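Local coordinates for iron-chelator utilization protein (Thermobifida fusca TM51, PDB 4YHB) that binds FAD and probably reduces the ferric iron of siderophores, helping to release the metal inside the cell, at residues 87-95 with 153-161; 222-233 with 247-258. All coordinates share one frame; numbering follows the deposited sequence.

Contact 1 is an interdomain contact: it sets strand 86-95 of the antiparallel, FAD-binding barrel against helix 152-161 of the domain built on the parallel sheet. Contact 2 lies wholly inside that second domain, where strands 221-226 and 250-256 run side by side and helix 229-241 joins them. The two come in series along the chain, with centres about 16 Å apart, and they meet where A154 packs against W224 and Y255. FAD touches both, held by the barrel strand on one side and by Y255, W256 and R257 on the other, so its pocket draws on both domains.

Contact 1. Residues 87-95 with 153-161; sequences RDYTVRRFD and PAAARRIEE. With FAD (flavin-adenine dinucleotide), chain C.
At the FAD-lined junction of the two domains, barrel strand 86-95 meets helix 152-161. T90 rests its CG2 4.0 Å from CB of A154, while a water bridges T90 OG1 and A154 N; T90 N also donates to the flavin O4, 3.0 Å away. Further along, the extended R157 reaches back to the strand, and its NH1 donates to V91 O at 2.8 Å; S47 also bonds NH1, and E161 OE2 holds NE. R92, bent at chi2 (59°), turns its guanidinium back over the helix, one face above R157 N. Its NH2 meets E160 OE1 at 3.0 Å from above the carboxylate plane, whereas R93, its guanidinium nearly coplanar with that carboxylate, brings NH2 to the syn lone pair of the same oxygen at 3.1 Å. With an alanine in place of R92 the bond from above is gone, and E160 OE1 would probably be left to R93 NH2, although D184 N still holds OE2. R92 and R93, both opposite T102, form a classic beta bulge, here tied to the helix by a salt-bridge network.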
loop_
_atom_site.group_PDB
_atom_site.type_symbol
_atom_site.label_atom_id
_atom_site.label_comp_id
_atom_site.label_asym_id
_atom_site.label_seq_id
_atom_site.Cartn_x
_atom_site.Cartn_y
_atom_site.Cartn_z
ATOM N N ARG A 87 -1.709 -8.911 8.417
ATOM C CA ARG A 87 -1.594 -7.471 8.177
ATOM C C ARG A 87 -1.775 -7.198 6.693
ATOM O O ARG A 87 -1.397 -8.028 5.862
ATOM C CB ARG A 87 -0.221 -6.928 8.621
ATOM C CG ARG A 87 0.222 -7.271 10.046
ATOM C CD ARG A 87 -0.554 -6.475 11.060
ATOM N NE ARG A 87 -0.020 -6.598 12.415
ATOM C CZ ARG A 87 -0.546 -7.367 13.366
ATOM N NH1 ARG A 87 -1.613 -8.111 13.110
ATOM N NH2 ARG A 87 -0.005 -7.384 14.580
ATOM N N ASP A 88 -2.323 -6.027 6.363
ATOM C CA ASP A 88 -2.530 -5.606 4.976
ATOM C C ASP A 88 -1.244 -5.076 4.354
ATOM O O ASP A 88 -0.605 -4.195 4.931
ATOM C CB ASP A 88 -3.571 -4.489 4.898
ATOM C CG ASP A 88 -4.983 -4.991 5.013
ATOM O OD1 ASP A 88 -5.189 -6.150 5.431
ATOM O OD2 ASP A 88 -5.901 -4.209 4.699
ATOM N N TYR A 89 -0.899 -5.575 3.171
ATOM C CA TYR A 89 0.217 -5.046 2.391
ATOM C C TYR A 89 -0.191 -4.957 0.924
ATOM O O TYR A 89 -0.928 -5.802 0.405
ATOM C CB TYR A 89 1.486 -5.921 2.544
ATOM C CG TYR A 89 2.199 -5.706 3.859
ATOM C CD1 TYR A 89 1.894 -6.483 4.965
ATOM C CD2 TYR A 89 3.152 -4.689 4.003
ATOM C CE1 TYR A 89 2.522 -6.284 6.178
ATOM C CE2 TYR A 89 3.795 -4.470 5.227
ATOM C CZ TYR A 89 3.466 -5.278 6.311
ATOM O OH TYR A 89 4.069 -5.101 7.532
ATOM N N THR A 90 0.318 -3.936 0.250
ATOM C CA THR A 90 0.009 -3.701 -1.152
ATOM C C THR A 90 0.710 -4.683 -2.093
ATOM O O THR A 90 1.846 -5.097 -1.847
ATOM C CB THR A 90 0.395 -2.260 -1.545
ATOM O OG1 THR A 90 -0.352 -1.340 -0.736
ATOM C CG2 THR A 90 0.119 -1.984 -3.039
ATOM N N VAL A 91 0.014 -5.062 -3.168
ATOM C CA VAL A 91 0.656 -5.708 -4.302
ATOM C C VAL A 91 1.468 -4.657 -5.045
ATOM O O VAL A 91 0.926 -3.930 -5.871
ATOM C CB VAL A 91 -0.384 -6.359 -5.253
ATOM C CG1 VAL A 91 0.317 -7.008 -6.456
ATOM C CG2 VAL A 91 -1.205 -7.372 -4.494
ATOM N N ARG A 92 2.755 -4.548 -4.723
ATOM C CA ARG A 92 3.623 -3.566 -5.373
ATOM C C ARG A 92 3.777 -3.866 -6.859
ATOM O O ARG A 92 3.739 -2.964 -7.683
ATOM C CB ARG A 92 5.002 -3.528 -4.703
ATOM C CG ARG A 92 5.972 -2.496 -5.315
ATOM C CD ARG A 92 5.432 -1.068 -5.237
ATOM N NE ARG A 92 6.307 -0.122 -5.943
ATOM C CZ ARG A 92 6.293 0.044 -7.262
ATOM N NH1 ARG A 92 5.474 -0.682 -8.007
ATOM N NH2 ARG A 92 7.111 0.910 -7.837
ATOM N N ARG A 93 3.972 -5.139 -7.184
ATOM C CA ARG A 93 3.936 -5.618 -8.559
ATOM C C ARG A 93 3.525 -7.078 -8.547
ATOM O O ARG A 93 3.805 -7.814 -7.592
ATOM C CB ARG A 93 5.295 -5.485 -9.274
ATOM C CG ARG A 93 5.845 -4.059 -9.450
ATOM C CD ARG A 93 7.016 -4.013 -10.443
ATOM N NE ARG A 93 7.590 -2.671 -10.544
ATOM C CZ ARG A 93 8.827 -2.355 -10.174
ATOM N NH1 ARG A 93 9.643 -3.288 -9.693
ATOM N NH2 ARG A 93 9.257 -1.103 -10.302
ATOM N N PHE A 94 2.856 -7.500 -9.609
ATOM C CA PHE A 94 2.608 -8.916 -9.804
ATOM C C PHE A 94 2.981 -9.296 -11.223
ATOM O O PHE A 94 2.445 -8.744 -12.182
ATOM C CB PHE A 94 1.153 -9.281 -9.537
ATOM C CG PHE A 94 0.825 -10.695 -9.916
ATOM C CD1 PHE A 94 1.580 -11.745 -9.420
ATOM C CD2 PHE A 94 -0.217 -10.978 -10.774
ATOM C CE1 PHE A 94 1.297 -13.061 -9.767
ATOM C CE2 PHE A 94 -0.508 -12.294 -11.120
ATOM C CZ PHE A 94 0.256 -13.333 -10.618
ATOM N N ASP A 95 3.896 -10.244 -11.348
ATOM C CA ASP A 95 4.377 -10.674 -12.655
ATOM C C ASP A 95 3.917 -12.108 -12.892
ATOM O O ASP A 95 4.475 -13.044 -12.320
ATOM C CB ASP A 95 5.900 -10.554 -12.720
ATOM C CG ASP A 95 6.451 -10.719 -14.135
ATOM O OD1 ASP A 95 5.762 -11.306 -14.996
ATOM O OD2 ASP A 95 7.590 -10.263 -14.380
ATOM N N PRO A 153 3.961 2.384 -1.741
ATOM C CA PRO A 153 3.921 1.314 -2.756
ATOM C C PRO A 153 2.760 1.423 -3.739
ATOM O O PRO A 153 2.971 1.275 -4.953
ATOM C CB PRO A 153 3.790 0.039 -1.914
ATOM C CG PRO A 153 4.520 0.388 -0.632
ATOM C CD PRO A 153 4.157 1.836 -0.382
ATOM N N ALA A 154 1.553 1.653 -3.224
ATOM C CA ALA A 154 0.390 1.812 -4.080
ATOM C C ALA A 154 0.535 3.054 -4.960
ATOM O O ALA A 154 0.275 2.986 -6.155
ATOM C CB ALA A 154 -0.886 1.891 -3.244
ATOM N N ALA A 155 0.938 4.182 -4.371
ATOM C CA ALA A 155 1.119 5.418 -5.144
ATOM C C ALA A 155 2.162 5.257 -6.252
ATOM O O ALA A 155 1.948 5.706 -7.384
ATOM C CB ALA A 155 1.505 6.587 -4.221
ATOM N N ALA A 156 3.279 4.608 -5.932
ATOM C CA ALA A 156 4.344 4.404 -6.908
ATOM C C ALA A 156 3.884 3.467 -8.024
ATOM O O ALA A 156 4.201 3.689 -9.202
ATOM C CB ALA A 156 5.598 3.858 -6.234
ATOM N N ARG A 157 3.129 2.430 -7.660
ATOM C CA ARG A 157 2.592 1.518 -8.666
ATOM C C ARG A 157 1.666 2.268 -9.614
ATOM O O ARG A 157 1.713 2.065 -10.820
ATOM C CB ARG A 157 1.837 0.346 -8.029
ATOM C CG ARG A 157 1.160 -0.528 -9.079
ATOM C CD ARG A 157 0.585 -1.807 -8.508
ATOM N NE ARG A 157 -0.204 -2.521 -9.520
ATOM C CZ ARG A 157 -0.879 -3.641 -9.290
ATOM N NH1 ARG A 157 -0.849 -4.184 -8.080
ATOM N NH2 ARG A 157 -1.582 -4.223 -10.269
ATOM N N ARG A 158 0.827 3.133 -9.054
ATOM C CA ARG A 158 -0.065 3.983 -9.840
ATOM C C ARG A 158 0.719 4.856 -10.821
ATOM O O ARG A 158 0.451 4.858 -12.025
ATOM C CB ARG A 158 -0.906 4.854 -8.911
ATOM C CG ARG A 158 -1.791 5.881 -9.609
ATOM C CD ARG A 158 -2.707 5.184 -10.573
ATOM N NE ARG A 158 -4.072 5.699 -10.535
ATOM C CZ ARG A 158 -4.990 5.356 -11.431
ATOM N NH1 ARG A 158 -4.660 4.514 -12.402
ATOM N NH2 ARG A 158 -6.226 5.837 -11.351
ATOM N N ILE A 159 1.701 5.582 -10.299
ATOM C CA ILE A 159 2.524 6.453 -11.125
ATOM C C ILE A 159 3.193 5.693 -12.270
ATOM O O ILE A 159 3.203 6.161 -13.408
ATOM C CB ILE A 159 3.596 7.152 -10.278
ATOM C CG1 ILE A 159 2.937 8.192 -9.387
ATOM C CG2 ILE A 159 4.612 7.831 -11.156
ATOM C CD1 ILE A 159 3.878 8.862 -8.401
ATOM N N GLU A 160 3.729 4.509 -11.988
ATOM C CA GLU A 160 4.483 3.797 -13.004
ATOM C C GLU A 160 3.570 3.151 -14.058
ATOM O O GLU A 160 4.034 2.775 -15.125
ATOM C CB GLU A 160 5.409 2.768 -12.345
ATOM C CG GLU A 160 6.536 3.470 -11.567
ATOM C CD GLU A 160 7.621 2.541 -11.036
ATOM O OE1 GLU A 160 7.341 1.327 -10.830
ATOM O OE2 GLU A 160 8.754 3.042 -10.811
ATOM N N GLU A 161 2.274 3.069 -13.776
ATOM C CA GLU A 161 1.320 2.464 -14.711
ATOM C C GLU A 161 0.541 3.510 -15.527
ATOM O O GLU A 161 -0.172 3.172 -16.475
ATOM C CB GLU A 161 0.350 1.550 -13.948
ATOM C CG GLU A 161 1.034 0.305 -13.392
ATOM C CD GLU A 161 0.115 -0.606 -12.575
ATOM O OE1 GLU A 161 -1.072 -0.248 -12.356
ATOM O OE2 GLU A 161 0.598 -1.683 -12.145
HETATM P PA FAD C . 1.128 -3.428 13.998
HETATM O O1A FAD C . 1.075 -4.627 14.955
HETATM O O2A FAD C . -0.173 -3.330 13.115
HETATM O O5B FAD C . 1.130 -2.086 14.888
HETATM C C5B FAD C . 1.919 -1.996 16.019
HETATM C C4B FAD C . 2.259 -0.516 16.287
HETATM O O4B FAD C . 3.113 0.013 15.310
HETATM C C3B FAD C . 1.071 0.349 16.321
HETATM O O3B FAD C . 1.291 1.273 17.337
HETATM C C2B FAD C . 1.063 0.991 15.050
HETATM O O2B FAD C . 0.523 2.307 15.064
HETATM C C1B FAD C . 2.488 1.095 14.703
HETATM N N9A FAD C . 2.788 1.052 13.278
HETATM C C8A FAD C . 2.200 0.270 12.347
HETATM N N7A FAD C . 2.770 0.513 11.159
HETATM C C5A FAD C . 3.753 1.425 11.346
HETATM C C6A FAD C . 4.671 2.053 10.504
HETATM N N6A FAD C . 4.697 1.730 9.120
HETATM N N1A FAD C . 5.534 2.949 11.012
HETATM C C2A FAD C . 5.521 3.253 12.328
HETATM N N3A FAD C . 4.655 2.670 13.162
HETATM C C4A FAD C . 3.761 1.772 12.690
HETATM N N1 FAD C . 2.502 -1.078 4.846
HETATM C C2 FAD C . 3.653 -1.279 4.203
HETATM O O2 FAD C . 4.712 -1.180 4.805
HETATM N N3 FAD C . 3.606 -1.600 2.873
HETATM C C4 FAD C . 2.437 -1.715 2.207
HETATM O O4 FAD C . 2.462 -2.014 1.021
HETATM C C4X FAD C . 1.219 -1.501 2.853
HETATM N N5 FAD C . -0.007 -1.598 2.220
HETATM C C5X FAD C . -1.148 -1.395 2.920
HETATM C C6 FAD C . -2.390 -1.500 2.286
HETATM C C7 FAD C . -3.450 -1.316 2.919
HETATM C C7M FAD C . -4.754 -1.460 2.111
HETATM C C8 FAD C . -3.564 -1.040 4.124
HETATM C C8M FAD C . -4.867 -0.812 4.837
HETATM C C9 FAD C . -2.441 -0.900 4.894
HETATM C C9A FAD C . -1.018 -1.070 4.363
HETATM N N10 FAD C . 0.167 -0.970 4.942
HETATM C C10 FAD C . 1.296 -1.174 4.228
HETATM C "C1'" FAD C . 0.252 -0.621 6.377
HETATM C "C2'" FAD C . 0.393 -1.821 7.261
HETATM O "O2'" FAD C . -0.706 -2.630 7.116
HETATM C "C3'" FAD C . 0.544 -1.318 8.740
HETATM O "O3'" FAD C . 1.634 -0.452 8.769
HETATM C "C4'" FAD C . 0.603 -2.398 9.786
HETATM O "O4'" FAD C . 0.253 -1.887 11.002
HETATM C "C5'" FAD C . 2.000 -3.020 9.945
HETATM O "O5'" FAD C . 1.985 -4.240 10.646
HETATM P P FAD C . 2.853 -4.300 11.966
HETATM O O1P FAD C . 2.555 -5.724 12.485
HETATM O O2P FAD C . 4.257 -3.802 11.528
HETATM O O3P FAD C . 2.562 -3.480 13.285
HETATM O O HOH W 1 0.910 1.010 -0.278
#

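Contact 2. Residues 222-233 with 247-258. With FAD (flavin-adenine dinucleotide), chain C.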
loop_
_atom_site.group_PDB
_atom_site.type_symbol
_atom_site.label_atom_id
_atom_site.label_comp_id
_atom_site.label_asym_id
_atom_site.label_seq_id
_atom_site.Cartn_x
_atom_site.Cartn_y
_atom_site.Cartn_z
ATOM N N PHE A 222 -8.205 13.689 -10.286
ATOM C CA PHE A 222 -8.481 12.724 -9.230
ATOM C C PHE A 222 -7.434 12.818 -8.118
ATOM O O PHE A 222 -6.231 12.798 -8.383
ATOM C CB PHE A 222 -8.542 11.308 -9.782
ATOM C CG PHE A 222 -9.150 10.324 -8.818
ATOM C CD1 PHE A 222 -8.354 9.657 -7.895
ATOM C CD2 PHE A 222 -10.517 10.097 -8.809
ATOM C CE1 PHE A 222 -8.915 8.758 -6.993
ATOM C CE2 PHE A 222 -11.088 9.203 -7.912
ATOM C CZ PHE A 222 -10.288 8.533 -7.004
ATOM N N VAL A 223 -7.908 12.944 -6.881
ATOM C CA VAL A 223 -7.031 13.073 -5.720
ATOM C C VAL A 223 -7.018 11.768 -4.934
ATOM O O VAL A 223 -8.071 11.253 -4.561
ATOM C CB VAL A 223 -7.474 14.216 -4.791
ATOM C CG1 VAL A 223 -6.503 14.350 -3.614
ATOM C CG2 VAL A 223 -7.578 15.531 -5.566
ATOM N N TRP A 224 -5.831 11.221 -4.696
ATOM C CA TRP A 224 -5.719 9.975 -3.929
ATOM C C TRP A 224 -4.739 10.180 -2.787
ATOM O O TRP A 224 -3.612 10.627 -3.004
ATOM C CB TRP A 224 -5.261 8.809 -4.811
ATOM C CG TRP A 224 -5.302 7.448 -4.107
ATOM C CD1 TRP A 224 -6.331 6.550 -4.129
ATOM C CD2 TRP A 224 -4.268 6.849 -3.300
ATOM N NE1 TRP A 224 -6.007 5.429 -3.389
ATOM C CE2 TRP A 224 -4.750 5.588 -2.867
ATOM C CE3 TRP A 224 -2.988 7.257 -2.895
ATOM C CZ2 TRP A 224 -3.995 4.730 -2.059
ATOM C CZ3 TRP A 224 -2.232 6.397 -2.081
ATOM C CH2 TRP A 224 -2.744 5.145 -1.679
ATOM N N ALA A 225 -5.171 9.871 -1.571
ATOM C CA ALA A 225 -4.299 10.019 -0.411
ATOM C C ALA A 225 -4.367 8.755 0.440
ATOM O O ALA A 225 -5.449 8.207 0.662
ATOM C CB ALA A 225 -4.681 11.238 0.408
ATOM N N GLY A 226 -3.208 8.303 0.912
ATOM C CA GLY A 226 -3.128 7.134 1.769
ATOM C C GLY A 226 -2.054 7.374 2.814
ATOM O O GLY A 226 -1.072 8.057 2.567
ATOM N N GLY A 227 -2.236 6.814 3.994
ATOM C CA GLY A 227 -1.269 7.009 5.054
ATOM C C GLY A 227 -1.927 6.920 6.411
ATOM O O GLY A 227 -2.911 6.193 6.579
ATOM N N GLU A 228 -1.396 7.662 7.377
ATOM C CA GLU A 228 -1.825 7.537 8.767
ATOM C C GLU A 228 -3.221 8.139 8.927
ATOM O O GLU A 228 -3.481 9.257 8.467
ATOM C CB GLU A 228 -0.815 8.203 9.698
ATOM C CG GLU A 228 -0.843 7.699 11.146
ATOM C CD GLU A 228 -1.876 8.416 12.007
ATOM O OE1 GLU A 228 -2.402 9.468 11.574
ATOM O OE2 GLU A 228 -2.150 7.920 13.119
ATOM N N ALA A 229 -4.108 7.390 9.583
ATOM C CA ALA A 229 -5.542 7.697 9.584
ATOM C C ALA A 229 -5.866 9.113 10.076
ATOM O O ALA A 229 -6.650 9.830 9.451
ATOM C CB ALA A 229 -6.283 6.679 10.424
ATOM N N ASP A 230 -5.258 9.509 11.185
ATOM C CA ASP A 230 -5.549 10.810 11.784
ATOM C C ASP A 230 -5.000 11.960 10.943
ATOM O O ASP A 230 -5.611 13.029 10.874
ATOM C CB ASP A 230 -4.998 10.885 13.210
ATOM C CG ASP A 230 -5.717 9.942 14.166
ATOM O OD1 ASP A 230 -6.881 9.568 13.889
ATOM O OD2 ASP A 230 -5.116 9.572 15.201
ATOM N N ALA A 231 -3.849 11.743 10.310
ATOM C CA ALA A 231 -3.277 12.722 9.396
ATOM C C ALA A 231 -4.186 12.952 8.201
ATOM O O ALA A 231 -4.221 14.044 7.643
ATOM C CB ALA A 231 -1.882 12.272 8.926
ATOM N N LEU A 232 -4.936 11.924 7.820
ATOM C CA LEU A 232 -5.773 11.996 6.627
ATOM C C LEU A 232 -7.129 12.654 6.874
ATOM O O LEU A 232 -7.803 13.043 5.924
ATOM C CB LEU A 232 -6.002 10.590 6.050
ATOM C CG LEU A 232 -4.846 9.969 5.259
ATOM C CD1 LEU A 232 -5.210 8.578 4.775
ATOM C CD2 LEU A 232 -4.478 10.826 4.083
ATOM N N LYS A 233 -7.535 12.758 8.135
ATOM C CA LYS A 233 -8.851 13.324 8.464
ATOM C C LYS A 233 -9.011 14.777 7.994
ATOM O O LYS A 233 -10.026 15.112 7.386
ATOM C CB LYS A 233 -9.129 13.233 9.965
ATOM C CG LYS A 233 -9.565 11.859 10.436
ATOM C CD LYS A 233 -9.777 11.842 11.942
ATOM C CE LYS A 233 -9.834 10.418 12.488
ATOM N NZ LYS A 233 -9.915 10.397 13.983
ATOM N N GLY A 247 -14.988 8.739 -4.032
ATOM C CA GLY A 247 -15.226 7.702 -5.016
ATOM C C GLY A 247 -15.214 8.239 -6.432
ATOM O O GLY A 247 -14.813 7.544 -7.359
ATOM N N ARG A 248 -15.643 9.486 -6.594
ATOM C CA ARG A 248 -15.690 10.113 -7.908
ATOM C C ARG A 248 -14.513 11.073 -8.127
ATOM O O ARG A 248 -13.831 11.004 -9.145
ATOM C CB ARG A 248 -17.014 10.856 -8.092
ATOM C CG ARG A 248 -17.253 11.363 -9.510
ATOM C CD ARG A 248 -18.518 12.213 -9.588
ATOM N NE ARG A 248 -18.366 13.479 -8.874
ATOM C CZ ARG A 248 -19.371 14.291 -8.561
ATOM N NH1 ARG A 248 -20.615 13.973 -8.893
ATOM N NH2 ARG A 248 -19.131 15.422 -7.910
ATOM N N ASP A 249 -14.286 11.962 -7.166
ATOM C CA ASP A 249 -13.234 12.969 -7.286
ATOM C C ASP A 249 -11.999 12.589 -6.475
ATOM O O ASP A 249 -10.868 12.951 -6.822
ATOM C CB ASP A 249 -13.746 14.335 -6.827
ATOM C CG ASP A 249 -14.999 14.762 -7.563
ATOM O OD1 ASP A 249 -15.061 14.572 -8.799
ATOM O OD2 ASP A 249 -15.922 15.280 -6.900
ATOM N N PHE A 250 -12.217 11.874 -5.382
ATOM C CA PHE A 250 -11.101 11.489 -4.534
ATOM C C PHE A 250 -11.308 10.173 -3.815
ATOM O O PHE A 250 -12.406 9.617 -3.786
ATOM C CB PHE A 250 -10.811 12.581 -3.499
ATOM C CG PHE A 250 -11.868 12.714 -2.433
ATOM C CD1 PHE A 250 -11.787 11.984 -1.257
ATOM C CD2 PHE A 250 -12.940 13.579 -2.606
ATOM C CE1 PHE A 250 -12.762 12.108 -0.278
ATOM C CE2 PHE A 250 -13.911 13.709 -1.637
ATOM C CZ PHE A 250 -13.825 12.976 -0.468
ATOM N N GLU A 251 -10.218 9.688 -3.239
ATOM C CA GLU A 251 -10.238 8.571 -2.318
ATOM C C GLU A 251 -9.242 8.903 -1.220
ATOM O O GLU A 251 -8.144 9.386 -1.504
ATOM C CB GLU A 251 -9.874 7.268 -3.028
ATOM C CG GLU A 251 -10.571 6.061 -2.476
ATOM C CD GLU A 251 -12.044 6.042 -2.816
ATOM O OE1 GLU A 251 -12.839 6.602 -2.029
ATOM O OE2 GLU A 251 -12.402 5.450 -3.863
ATOM N N VAL A 252 -9.627 8.672 0.028
ATOM C CA VAL A 252 -8.727 8.894 1.154
ATOM C C VAL A 252 -8.775 7.660 2.036
ATOM O O VAL A 252 -9.831 7.318 2.569
ATOM C CB VAL A 252 -9.110 10.138 1.963
ATOM C CG1 VAL A 252 -8.324 10.187 3.260
ATOM C CG2 VAL A 252 -8.869 11.389 1.145
ATOM N N ASP A 253 -7.643 6.977 2.172
ATOM C CA ASP A 253 -7.641 5.647 2.785
ATOM C C ASP A 253 -6.589 5.590 3.883
ATOM O O ASP A 253 -5.387 5.696 3.616
ATOM C CB ASP A 253 -7.385 4.569 1.717
ATOM C CG ASP A 253 -7.899 3.182 2.129
ATOM O OD1 ASP A 253 -8.264 2.994 3.306
ATOM O OD2 ASP A 253 -7.934 2.273 1.270
ATOM N N GLY A 254 -7.046 5.455 5.120
ATOM C CA GLY A 254 -6.149 5.302 6.248
ATOM C C GLY A 254 -5.560 3.902 6.305
ATOM O O GLY A 254 -6.291 2.933 6.524
ATOM N N TYR A 255 -4.238 3.799 6.147
ATOM C CA TYR A 255 -3.549 2.505 6.079
ATOM C C TYR A 255 -3.071 1.997 7.443
ATOM O O TYR A 255 -2.861 0.803 7.655
ATOM C CB TYR A 255 -2.359 2.604 5.115
ATOM C CG TYR A 255 -2.737 2.378 3.664
ATOM C CD1 TYR A 255 -4.068 2.411 3.255
ATOM C CD2 TYR A 255 -1.770 2.088 2.711
ATOM C CE1 TYR A 255 -4.421 2.186 1.930
ATOM C CE2 TYR A 255 -2.118 1.864 1.374
ATOM C CZ TYR A 255 -3.437 1.922 0.995
ATOM O OH TYR A 255 -3.783 1.696 -0.316
ATOM N N TRP A 256 -2.907 2.924 8.370
ATOM C CA TRP A 256 -2.479 2.602 9.707
ATOM C C TRP A 256 -2.808 3.780 10.611
ATOM O O TRP A 256 -3.205 4.842 10.135
ATOM C CB TRP A 256 -0.979 2.303 9.744
ATOM C CG TRP A 256 -0.094 3.528 9.577
ATOM C CD1 TRP A 256 0.121 4.238 8.432
ATOM C CD2 TRP A 256 0.699 4.147 10.592
ATOM N NE1 TRP A 256 1.007 5.277 8.672
ATOM C CE2 TRP A 256 1.377 5.235 9.991
ATOM C CE3 TRP A 256 0.911 3.886 11.949
ATOM C CZ2 TRP A 256 2.245 6.055 10.704
ATOM C CZ3 TRP A 256 1.782 4.703 12.656
ATOM C CH2 TRP A 256 2.430 5.777 12.033
ATOM N N ARG A 257 -2.651 3.578 11.910
ATOM C CA ARG A 257 -2.935 4.626 12.888
ATOM C C ARG A 257 -2.041 4.430 14.101
ATOM O O ARG A 257 -1.943 3.312 14.616
ATOM C CB ARG A 257 -4.422 4.592 13.290
ATOM C CG ARG A 257 -4.830 5.743 14.210
ATOM C CD ARG A 257 -6.339 5.793 14.409
ATOM N NE ARG A 257 -6.714 6.943 15.227
ATOM C CZ ARG A 257 -7.671 6.919 16.146
ATOM N NH1 ARG A 257 -8.346 5.797 16.366
ATOM N NH2 ARG A 257 -7.949 8.013 16.843
ATOM N N ARG A 258 -1.386 5.502 14.557
ATOM C CA ARG A 258 -0.535 5.436 15.743
ATOM C C ARG A 258 -1.307 4.911 16.939
ATOM O O ARG A 258 -2.433 5.343 17.191
ATOM C CB ARG A 258 0.042 6.820 16.095
ATOM C CG ARG A 258 1.011 7.377 15.083
ATOM C CD ARG A 258 1.485 8.778 15.489
ATOM N NE ARG A 258 1.946 8.816 16.871
ATOM C CZ ARG A 258 1.300 9.440 17.852
ATOM N NH1 ARG A 258 0.170 10.091 17.594
ATOM N NH2 ARG A 258 1.786 9.424 19.089
HETATM P PA FAD C . 1.128 -3.428 13.998
HETATM O O1A FAD C . 1.075 -4.627 14.955
HETATM O O2A FAD C . -0.173 -3.330 13.115
HETATM O O5B FAD C . 1.130 -2.086 14.888
HETATM C C5B FAD C . 1.919 -1.996 16.019
HETATM C C4B FAD C . 2.259 -0.516 16.287
HETATM O O4B FAD C . 3.113 0.013 15.310
HETATM C C3B FAD C . 1.071 0.349 16.321
HETATM O O3B FAD C . 1.291 1.273 17.337
HETATM C C2B FAD C . 1.063 0.991 15.050
HETATM O O2B FAD C . 0.523 2.307 15.064
HETATM C C1B FAD C . 2.488 1.095 14.703
HETATM N N9A FAD C . 2.788 1.052 13.278
HETATM C C8A FAD C . 2.200 0.270 12.347
HETATM N N7A FAD C . 2.770 0.513 11.159
HETATM C C5A FAD C . 3.753 1.425 11.346
HETATM C C6A FAD C . 4.671 2.053 10.504
HETATM N N6A FAD C . 4.697 1.730 9.120
HETATM N N1A FAD C . 5.534 2.949 11.012
HETATM C C2A FAD C . 5.521 3.253 12.328
HETATM N N3A FAD C . 4.655 2.670 13.162
HETATM C C4A FAD C . 3.761 1.772 12.690
HETATM N N1 FAD C . 2.502 -1.078 4.846
HETATM C C2 FAD C . 3.653 -1.279 4.203
HETATM O O2 FAD C . 4.712 -1.180 4.805
HETATM N N3 FAD C . 3.606 -1.600 2.873
HETATM C C4 FAD C . 2.437 -1.715 2.207
HETATM O O4 FAD C . 2.462 -2.014 1.021
HETATM C C4X FAD C . 1.219 -1.501 2.853
HETATM N N5 FAD C . -0.007 -1.598 2.220
HETATM C C5X FAD C . -1.148 -1.395 2.920
HETATM C C6 FAD C . -2.390 -1.500 2.286
HETATM C C7 FAD C . -3.450 -1.316 2.919
HETATM C C7M FAD C . -4.754 -1.460 2.111
HETATM C C8 FAD C . -3.564 -1.040 4.124
HETATM C C8M FAD C . -4.867 -0.812 4.837
HETATM C C9 FAD C . -2.441 -0.900 4.894
HETATM C C9A FAD C . -1.018 -1.070 4.363
HETATM N N10 FAD C . 0.167 -0.970 4.942
HETATM C C10 FAD C . 1.296 -1.174 4.228
HETATM C "C1'" FAD C . 0.252 -0.621 6.377
HETATM C "C2'" FAD C . 0.393 -1.821 7.261
HETATM O "O2'" FAD C . -0.706 -2.630 7.116
HETATM C "C3'" FAD C . 0.544 -1.318 8.740
HETATM O "O3'" FAD C . 1.634 -0.452 8.769
HETATM C "C4'" FAD C . 0.603 -2.398 9.786
HETATM O "O4'" FAD C . 0.253 -1.887 11.002
HETATM C "C5'" FAD C . 2.000 -3.020 9.945
HETATM O "O5'" FAD C . 1.985 -4.240 10.646
HETATM P P FAD C . 2.853 -4.300 11.966
HETATM O O1P FAD C . 2.555 -5.724 12.485
HETATM O O2P FAD C . 4.257 -3.802 11.528
HETATM O O3P FAD C . 2.562 -3.480 13.285
#
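F222 turns one face of its ring to the backbone at D249 and F250, with CA of F250 4.2 Å from the ring centroid in a CH-pi contact. From V223 the strands run parallel, bonded through V223 N to D249 O and E251 N to V223 O. W224 points its ring edge at Y255, CZ2 lying 3.5 Å from OH. G227 turns the corner, its backbone angles suited to glycine, and its O accepts from Y255 N at 2.8 Å. E228 then N-caps the helix: OE1 accepts from A231 N, and OE2 offers its anti lone pair to R258 N at 2.9 Å. E228 CG sits over one face of W256, 3.6 Å from the six-membered ring centroid; the adenine of FAD covers the other. D230 OD2 takes R257 NE at 3.1 Å, and L232 CB packs on V252 CG1 at 3.7 Å. In this beta-alpha-beta unit, strand 250-256 edges the parallel sheet, strand 142-147 flanks 221-226 on its other side, and L239 of helix 229-241 covers V223, F250 and V252.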